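Methyl-coenzyme M reductase subunit beta (Methanosarcina barkeri, PDB 1E6Y) forms part of methyl-coenzyme M reductase I, which uses coenzyme B to reduce methyl-coenzyme M to methane with the help of the nickel cofactor F430. Local coordinates at residues L66-N71 with A149-S154; S217-M222 with R231-G236. All blocks are in the same frame, centred on the assembly; numbering follows the deposited sequence.

Contact 1: L66-N71 with A149-S154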
ATOM      1  N   LEU E  66      22.338  -4.393 -19.939  1.00 12.37           N
ATOM      2  CA  LEU E  66      23.524  -4.436 -20.789  1.00 12.67           C
ATOM      3  C   LEU E  66      23.437  -5.527 -21.854  1.00 12.91           C
ATOM      4  O   LEU E  66      22.873  -6.597 -21.613  1.00 12.80           O
ATOM      5  CB  LEU E  66      24.775  -4.656 -19.934  1.00 12.83           C
ATOM      6  CG  LEU E  66      25.174  -3.523 -18.983  1.00 12.92           C
ATOM      7  CD1 LEU E  66      26.229  -4.019 -18.011  1.00 13.78           C
ATOM      8  CD2 LEU E  66      25.687  -2.330 -19.778  1.00 13.64           C
ATOM      9  N   GLY E  67      23.964  -5.227 -23.040  1.00 12.86           N
ATOM     10  CA  GLY E  67      24.168  -6.243 -24.060  1.00 12.89           C
ATOM     11  C   GLY E  67      22.953  -6.642 -24.876  1.00 13.42           C
ATOM     12  O   GLY E  67      22.963  -7.682 -25.532  1.00 14.05           O
ATOM     13  N   ARG E  68      21.933  -5.790 -24.899  1.00 13.30           N
ATOM     14  CA  ARG E  68      20.673  -6.125 -25.563  1.00 13.93           C
ATOM     15  C   ARG E  68      20.261  -4.962 -26.468  1.00 13.76           C
ATOM     16  O   ARG E  68      19.083  -4.700 -26.689  1.00 14.27           O
ATOM     17  CB  ARG E  68      19.602  -6.467 -24.538  1.00 13.38           C
ATOM     18  CG  ARG E  68      19.900  -7.591 -23.553  1.00 13.69           C
ATOM     19  CD  ARG E  68      20.095  -8.927 -24.287  1.00 13.35           C
ATOM     20  NE  ARG E  68      18.900  -9.173 -25.098  1.00 13.72           N
ATOM     21  CZ  ARG E  68      17.725  -9.574 -24.651  1.00 14.55           C
ATOM     22  NH1 ARG E  68      16.703  -9.736 -25.491  1.00 13.90           N
ATOM     23  NH2 ARG E  68      17.511  -9.836 -23.362  1.00 13.40           N
ATOM     24  N   GLY E  69      21.263  -4.212 -26.921  1.00 13.96           N
ATOM     25  CA  GLY E  69      21.017  -2.997 -27.677  1.00 14.66           C
ATOM     26  C   GLY E  69      20.329  -3.221 -29.008  1.00 14.81           C
ATOM     27  O   GLY E  69      20.650  -4.162 -29.737  1.00 15.09           O
ATOM     28  N   LEU E  70      19.332  -2.387 -29.291  1.00 14.68           N
ATOM     29  CA  LEU E  70      18.651  -2.394 -30.581  1.00 15.02           C
ATOM     30  C   LEU E  70      18.706  -0.995 -31.185  1.00 15.30           C
ATOM     31  O   LEU E  70      18.308  -0.019 -30.548  1.00 14.50           O
ATOM     32  CB  LEU E  70      17.190  -2.834 -30.417  1.00 14.97           C
ATOM     33  CG  LEU E  70      16.935  -4.252 -29.891  1.00 15.55           C
ATOM     34  CD1 LEU E  70      15.452  -4.438 -29.631  1.00 15.05           C
ATOM     35  CD2 LEU E  70      17.437  -5.285 -30.892  1.00 15.87           C
ATOM     36  N   ASN E  71      19.261  -0.896 -32.388  1.00 15.70           N
ATOM     37  CA  ASN E  71      19.420   0.390 -33.059  1.00 17.03           C
ATOM     38  C   ASN E  71      18.340   0.596 -34.112  1.00 17.07           C
ATOM     39  O   ASN E  71      18.502   0.213 -35.273  1.00 16.86           O
ATOM     40  CB  ASN E  71      20.809   0.485 -33.696  1.00 18.29           C
ATOM     41  CG  ASN E  71      21.918   0.302 -32.687  1.00 20.09           C
ATOM     42  OD1 ASN E  71      21.918   0.933 -31.629  1.00 21.24           O
ATOM     43  ND2 ASN E  71      22.838  -0.611 -32.974  1.00 21.38           N
ATOM     44  N   ALA E 149      11.801  -9.275 -28.229  1.00 12.33           N
ATOM     45  CA  ALA E 149      10.508  -8.637 -27.985  1.00 11.99           C
ATOM     46  C   ALA E 149      10.376  -7.992 -26.603  1.00 11.86           C
ATOM     47  O   ALA E 149       9.798  -6.914 -26.485  1.00 12.33           O
ATOM     48  CB  ALA E 149       9.372  -9.633 -28.211  1.00 12.10           C
ATOM     49  N   PRO E 150      10.927  -8.626 -25.548  1.00 12.29           N
ATOM     50  CA  PRO E 150      10.843  -8.024 -24.210  1.00 12.12           C
ATOM     51  C   PRO E 150      11.520  -6.661 -24.119  1.00 12.41           C
ATOM     52  O   PRO E 150      11.074  -5.787 -23.370  1.00 12.44           O
ATOM     53  CB  PRO E 150      11.535  -9.051 -23.315  1.00 12.20           C
ATOM     54  CG  PRO E 150      11.334 -10.339 -24.023  1.00 12.52           C
ATOM     55  CD  PRO E 150      11.488  -9.989 -25.476  1.00 11.71           C
ATOM     56  N   ILE E 151      12.601  -6.490 -24.878  1.00 11.93           N
ATOM     57  CA  ILE E 151      13.362  -5.244 -24.895  1.00 11.73           C
ATOM     58  C   ILE E 151      12.574  -4.128 -25.588  1.00 11.16           C
ATOM     59  O   ILE E 151      12.518  -3.001 -25.092  1.00 11.10           O
ATOM     60  CB  ILE E 151      14.732  -5.435 -25.608  1.00 12.65           C
ATOM     61  CG1 ILE E 151      15.564  -6.499 -24.883  1.00 12.98           C
ATOM     62  CG2 ILE E 151      15.494  -4.116 -25.663  1.00 12.52           C
ATOM     63  CD1 ILE E 151      15.909  -6.152 -23.444  1.00 13.99           C
ATOM     64  N   VAL E 152      11.937  -4.451 -26.711  1.00 10.49           N
ATOM     65  CA  VAL E 152      11.091  -3.485 -27.409  1.00 11.16           C
ATOM     66  C   VAL E 152       9.901  -3.091 -26.534  1.00 11.22           C
ATOM     67  O   VAL E 152       9.598  -1.907 -26.376  1.00 11.59           O
ATOM     68  CB  VAL E 152      10.572  -4.056 -28.752  1.00 11.48           C
ATOM     69  CG1 VAL E 152       9.546  -3.110 -29.367  1.00 12.02           C
ATOM     70  CG2 VAL E 152      11.731  -4.261 -29.711  1.00 12.66           C
ATOM     71  N   LYS E 153       9.298  -4.086 -25.890  1.00 11.42           N
ATOM     72  CA  LYS E 153       8.123  -3.866 -25.054  1.00 11.08           C
ATOM     73  C   LYS E 153       8.428  -2.917 -23.900  1.00 11.07           C
ATOM     74  O   LYS E 153       7.699  -1.952 -23.681  1.00 10.95           O
ATOM     75  CB  LYS E 153       7.611  -5.202 -24.511  1.00 11.34           C
ATOM     76  CG  LYS E 153       6.206  -5.143 -23.943  1.00 12.20           C
ATOM     77  CD  LYS E 153       6.224  -4.909 -22.448  1.00 11.86           C
ATOM     78  CE  LYS E 153       4.822  -4.888 -21.880  1.00 11.47           C
ATOM     79  NZ  LYS E 153       4.848  -4.757 -20.401  1.00 12.08           N
ATOM     80  N   SER E 154       9.533  -3.164 -23.202  1.00 11.56           N
ATOM     81  CA  SER E 154       9.894  -2.363 -22.038  1.00 11.68           C
ATOM     82  C   SER E 154      10.475  -0.997 -22.380  1.00 11.47           C
ATOM     83  O   SER E 154      10.469  -0.097 -21.541  1.00 11.76           O
ATOM     84  CB  SER E 154      10.873  -3.123 -21.148  1.00 12.68           C
ATOM     85  OG  SER E 154      10.165  -3.996 -20.289  1.00 15.84           O
TER
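Arg-68 and Ile-151 mark the closest CA-CA approach, with CA of Arg-68 7.4 Å from CA of Ile-151, where the irregular loop 66-71 runs past the first turns of helix 149-157; Leu-70 and Val-152 are the next pair along. No hydrogen bond crosses between the two segments, and the contact rests mainly on side chains.

Ile-151 is the residue at the centre of the contact: its CA-CB bond is directed at the loop, its CG1 and CD1 both meet Arg-68, and its CG2 turns to CD1 of Leu-70 and the carbonyl O of Arg-68. The Arg-68 chain is folded back on itself at chi2 (-63°) and chi3 (-56°), which brings the guanidinium round to the helix instead of letting it extend. One face of that flat group then lies over CG1 of Ile-151, with the carbon displaced toward the NH1 side of the group; NH1 of Arg-68 is 3.5 Å from CG1 of Ile-151. The terminal methyl CD1 of Ile-151 reaches back to the start of the same arginine, 3.9 Å from CB of Arg-68, and so sits within the bend. The polar end is anchored separately, since NH1 of Arg-68 forms a salt bridge with Asp-148, the residue immediately before the segment 149-154.

Leu-70 enters through one branch. CD1 of Leu-70 touches CG2 of Val-152 at 3.7 Å, the two side chains meeting nearly perpendicular, and CD1 of Leu-70 also lies 4.0 Å from CG2 of Ile-151. Val-152 also packs against Ile-138 and Met-139 of helix 125-141, while the backbone of Leu-70 is hydrogen-bonded to that of Leu-53. The contact is thus a loop-on-helix packing within the N-terminal domain of the beta subunit, pinned at the beginning of helix 149-157 by the Arg-68 to Asp-148 salt bridge and away from the coenzyme sites.

Contact 2: S217-M222 with R231-G236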
ATOM      1  N   SER E 217     -14.814  19.369 -11.954  1.00  9.08           N
ATOM      2  CA  SER E 217     -15.213  18.076 -12.507  1.00  9.10           C
ATOM      3  C   SER E 217     -14.921  16.965 -11.502  1.00  8.83           C
ATOM      4  O   SER E 217     -15.722  16.045 -11.331  1.00  9.36           O
ATOM      5  CB  SER E 217     -14.477  17.800 -13.818  1.00  9.25           C
ATOM      6  OG  SER E 217     -14.908  18.688 -14.835  1.00 10.24           O
ATOM      7  N   GLY E 218     -13.818  17.119 -10.772  1.00  8.43           N
ATOM      8  CA  GLY E 218     -13.502  16.216  -9.679  1.00  8.11           C
ATOM      9  C   GLY E 218     -14.489  16.321  -8.529  1.00  7.88           C
ATOM     10  O   GLY E 218     -15.033  15.308  -8.093  1.00  7.75           O
ATOM     11  N   ILE E 219     -14.757  17.542  -8.066  1.00  8.23           N
ATOM     12  CA  ILE E 219     -15.721  17.762  -6.985  1.00  8.01           C
ATOM     13  C   ILE E 219     -17.091  17.180  -7.342  1.00  8.04           C
ATOM     14  O   ILE E 219     -17.727  16.529  -6.514  1.00  8.92           O
ATOM     15  CB  ILE E 219     -15.879  19.271  -6.658  1.00  7.98           C
ATOM     16  CG1 ILE E 219     -14.521  19.877  -6.285  1.00  8.13           C
ATOM     17  CG2 ILE E 219     -16.874  19.463  -5.518  1.00  9.17           C
ATOM     18  CD1 ILE E 219     -13.836  19.202  -5.103  1.00  9.76           C
ATOM     19  N   PHE E 220     -17.484  17.313  -8.605  1.00  8.42           N
ATOM     20  CA  PHE E 220     -18.738  16.737  -9.072  1.00  8.62           C
ATOM     21  C   PHE E 220     -18.707  15.209  -9.028  1.00  8.49           C
ATOM     22  O   PHE E 220     -19.666  14.577  -8.583  1.00  8.95           O
ATOM     23  CB  PHE E 220     -19.056  17.217 -10.490  1.00  9.11           C
ATOM     24  CG  PHE E 220     -19.862  18.488 -10.532  1.00  9.37           C
ATOM     25  CD1 PHE E 220     -19.307  19.695 -10.121  1.00  9.91           C
ATOM     26  CD2 PHE E 220     -21.185  18.473 -10.964  1.00  9.89           C
ATOM     27  CE1 PHE E 220     -20.057  20.869 -10.135  1.00 10.60           C
ATOM     28  CE2 PHE E 220     -21.944  19.640 -10.983  1.00 10.05           C
ATOM     29  CZ  PHE E 220     -21.380  20.840 -10.568  1.00 10.17           C
ATOM     30  N   GLU E 221     -17.593  14.616  -9.445  1.00  8.89           N
ATOM     31  CA  GLU E 221     -17.471  13.160  -9.425  1.00  7.97           C
ATOM     32  C   GLU E 221     -17.331  12.623  -7.996  1.00  7.76           C
ATOM     33  O   GLU E 221     -17.690  11.476  -7.721  1.00  8.06           O
ATOM     34  CB  GLU E 221     -16.288  12.704 -10.286  1.00  8.19           C
ATOM     35  CG  GLU E 221     -16.349  11.221 -10.642  1.00  9.08           C
ATOM     36  CD  GLU E 221     -15.279  10.775 -11.624  1.00  9.56           C
ATOM     37  OE1 GLU E 221     -14.374  11.572 -11.955  1.00  9.57           O
ATOM     38  OE2 GLU E 221     -15.349   9.612 -12.066  1.00  8.72           O
ATOM     39  N   MET E 222     -16.865  13.479  -7.085  1.00  7.35           N
ATOM     40  CA  MET E 222     -16.786  13.157  -5.656  1.00  7.39           C
ATOM     41  C   MET E 222     -18.155  13.191  -4.977  1.00  7.99           C
ATOM     42  O   MET E 222     -18.280  12.837  -3.805  1.00  7.92           O
ATOM     43  CB  MET E 222     -15.872  14.153  -4.934  1.00  7.69           C
ATOM     44  CG  MET E 222     -14.391  13.992  -5.210  1.00  7.32           C
ATOM     45  SD  MET E 222     -13.481  15.471  -4.747  1.00  8.56           S
ATOM     46  CE  MET E 222     -13.960  15.656  -3.013  1.00  9.25           C
ATOM     47  N   ARG E 231     -25.134  24.599  -6.749  1.00  9.53           N
ATOM     48  CA  ARG E 231     -25.043  26.058  -6.913  1.00 10.18           C
ATOM     49  C   ARG E 231     -23.757  26.588  -6.280  1.00  9.80           C
ATOM     50  O   ARG E 231     -23.047  27.404  -6.845  1.00 10.56           O
ATOM     51  CB  ARG E 231     -26.260  26.740  -6.275  1.00  9.86           C
ATOM     52  CG  ARG E 231     -26.174  28.269  -6.250  1.00 11.38           C
ATOM     53  CD  ARG E 231     -27.372  28.905  -5.525  1.00 10.84           C
ATOM     54  NE  ARG E 231     -27.298  30.354  -5.760  1.00 10.64           N
ATOM     55  CZ  ARG E 231     -26.959  31.292  -4.880  1.00 11.07           C
ATOM     56  NH1 ARG E 231     -26.908  32.560  -5.292  1.00 11.21           N
ATOM     57  NH2 ARG E 231     -26.676  31.013  -3.612  1.00 10.91           N
ATOM     58  N   HIS E 232     -23.446  26.076  -5.092  1.00 10.01           N
ATOM     59  CA  HIS E 232     -22.252  26.490  -4.351  1.00 10.00           C
ATOM     60  C   HIS E 232     -20.967  26.344  -5.172  1.00  9.80           C
ATOM     61  O   HIS E 232     -20.189  27.295  -5.294  1.00  9.96           O
ATOM     62  CB  HIS E 232     -22.136  25.675  -3.061  1.00  9.78           C
ATOM     63  CG  HIS E 232     -21.085  26.178  -2.122  1.00  9.56           C
ATOM     64  ND1 HIS E 232     -19.783  25.721  -2.145  1.00  9.53           N
ATOM     65  CD2 HIS E 232     -21.146  27.086  -1.119  1.00  9.88           C
ATOM     66  CE1 HIS E 232     -19.090  26.323  -1.196  1.00 10.34           C
ATOM     67  NE2 HIS E 232     -19.893  27.156  -0.558  1.00  9.13           N
ATOM     68  N   GLN E 233     -20.773  25.175  -5.778  1.00  9.23           N
ATOM     69  CA  GLN E 233     -19.557  24.914  -6.544  1.00  8.84           C
ATOM     70  C   GLN E 233     -19.538  25.640  -7.888  1.00  9.15           C
ATOM     71  O   GLN E 233     -18.490  26.106  -8.333  1.00  9.32           O
ATOM     72  CB  GLN E 233     -19.379  23.407  -6.755  1.00  7.74           C
ATOM     73  CG  GLN E 233     -19.135  22.632  -5.461  1.00  8.64           C
ATOM     74  CD  GLN E 233     -18.010  23.225  -4.630  1.00  9.19           C
ATOM     75  OE1 GLN E 233     -18.243  23.759  -3.547  1.00  8.99           O
ATOM     76  NE2 GLN E 233     -16.787  23.153  -5.144  1.00  8.49           N
ATOM     77  N   LEU E 234     -20.711  25.795  -8.494  1.00  9.77           N
ATOM     78  CA  LEU E 234     -20.813  26.421  -9.808  1.00 10.21           C
ATOM     79  C   LEU E 234     -20.635  27.937  -9.762  1.00 10.59           C
ATOM     80  O   LEU E 234     -20.123  28.527 -10.710  1.00 10.45           O
ATOM     81  CB  LEU E 234     -22.148  26.063 -10.466  1.00 11.20           C
ATOM     82  CG  LEU E 234     -22.262  24.602 -10.911  1.00 11.64           C
ATOM     83  CD1 LEU E 234     -23.614  24.361 -11.552  1.00 13.26           C
ATOM     84  CD2 LEU E 234     -21.144  24.272 -11.884  1.00 12.22           C
ATOM     85  N   LEU E 235     -21.017  28.561  -8.650  1.00 10.43           N
ATOM     86  CA  LEU E 235     -20.682  29.965  -8.422  1.00 10.88           C
ATOM     87  C   LEU E 235     -19.164  30.137  -8.317  1.00 11.03           C
ATOM     88  O   LEU E 235     -18.596  31.057  -8.903  1.00 10.55           O
ATOM     89  CB  LEU E 235     -21.361  30.480  -7.150  1.00 11.61           C
ATOM     90  CG  LEU E 235     -22.858  30.785  -7.262  1.00 11.00           C
ATOM     91  CD1 LEU E 235     -23.435  31.011  -5.877  1.00 12.03           C
ATOM     92  CD2 LEU E 235     -23.082  32.007  -8.143  1.00 11.86           C
ATOM     93  N   GLY E 236     -18.510  29.193  -7.644  1.00 10.69           N
ATOM     94  CA  GLY E 236     -17.058  29.186  -7.586  1.00 11.08           C
ATOM     95  C   GLY E 236     -16.413  29.007  -8.951  1.00 10.84           C
ATOM     96  O   GLY E 236     -15.541  29.788  -9.339  1.00 10.87           O
TER
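An antiparallel helical hairpin of the C-terminal domain brings Ile-219 and Phe-220, near the end of helix 204-221, against Gln-233 and Leu-234 of helix 228-241. The N-to-C directions of the two short segments differ by 172°, and their axes stay 11.0 Å apart at closest approach. This spacing is wide for a helix pair; it fits the modest buried surface of 172 Å², and the contact is made through side chains alone.

Ile-219 faces the partner helix, and the branch that touches is CG2, 3.7 Å from NE2 of Gln-233. The two side chains meet at about a right angle, with CG of Gln-233 also near the methyl. A bend at chi2 (-51°) turns the glutamine chain so that both its aliphatic part and its amide lie beside Ile-219. That amide is buried but well supplied: NE2 is hydrogen-bonded to Gln-216 OE1 and to the backbone O of Arg-383, while OE1 of Gln-233 accepts a bond of 2.9 Å from ND1 of His-232. Bonds at both of its ends should fix the amide's rotation, and NE2 of His-232 is in turn bonded to Tyr-346. A leucine in place of Gln-233 would probably leave His-232 ND1, Gln-216 OE1 and the Arg-383 carbonyl without these partners in a buried setting, even if contact with Ile-219 survived.

The CB of Phe-220 does not point at the partner helix, yet its ring reaches across to Leu-234. Leu-234 approaches this ring at a slant, the side chains nearly perpendicular; CE1 of Phe-220 lies 4.0 Å from CD2 of Leu-234, and the shortest approach is from CZ of Phe-220 to the same CD2, at 3.7 Å.

From the N terminus, the chain first reaches 66-71, in the loop between helices 46-55 and 78-89. Contact 1 closes when it returns at 149-154, a loop with 77 intervening residues that include 34 helical and 10 strand residues. Contact 2 opens only later and closes after eight residues, joining consecutive helices 204-221 and 228-241. The contacts are therefore in series, neither nested nor crossed. The centres of contact 1 and contact 2 are about 47 Å apart, on opposite sides of the chain's centre. Contact 1 ties the loop before helix 78-89 to helix 149-157, far apart in sequence but both in the N-terminal domain, whereas contact 2 is a local pairing within the C-terminal domain.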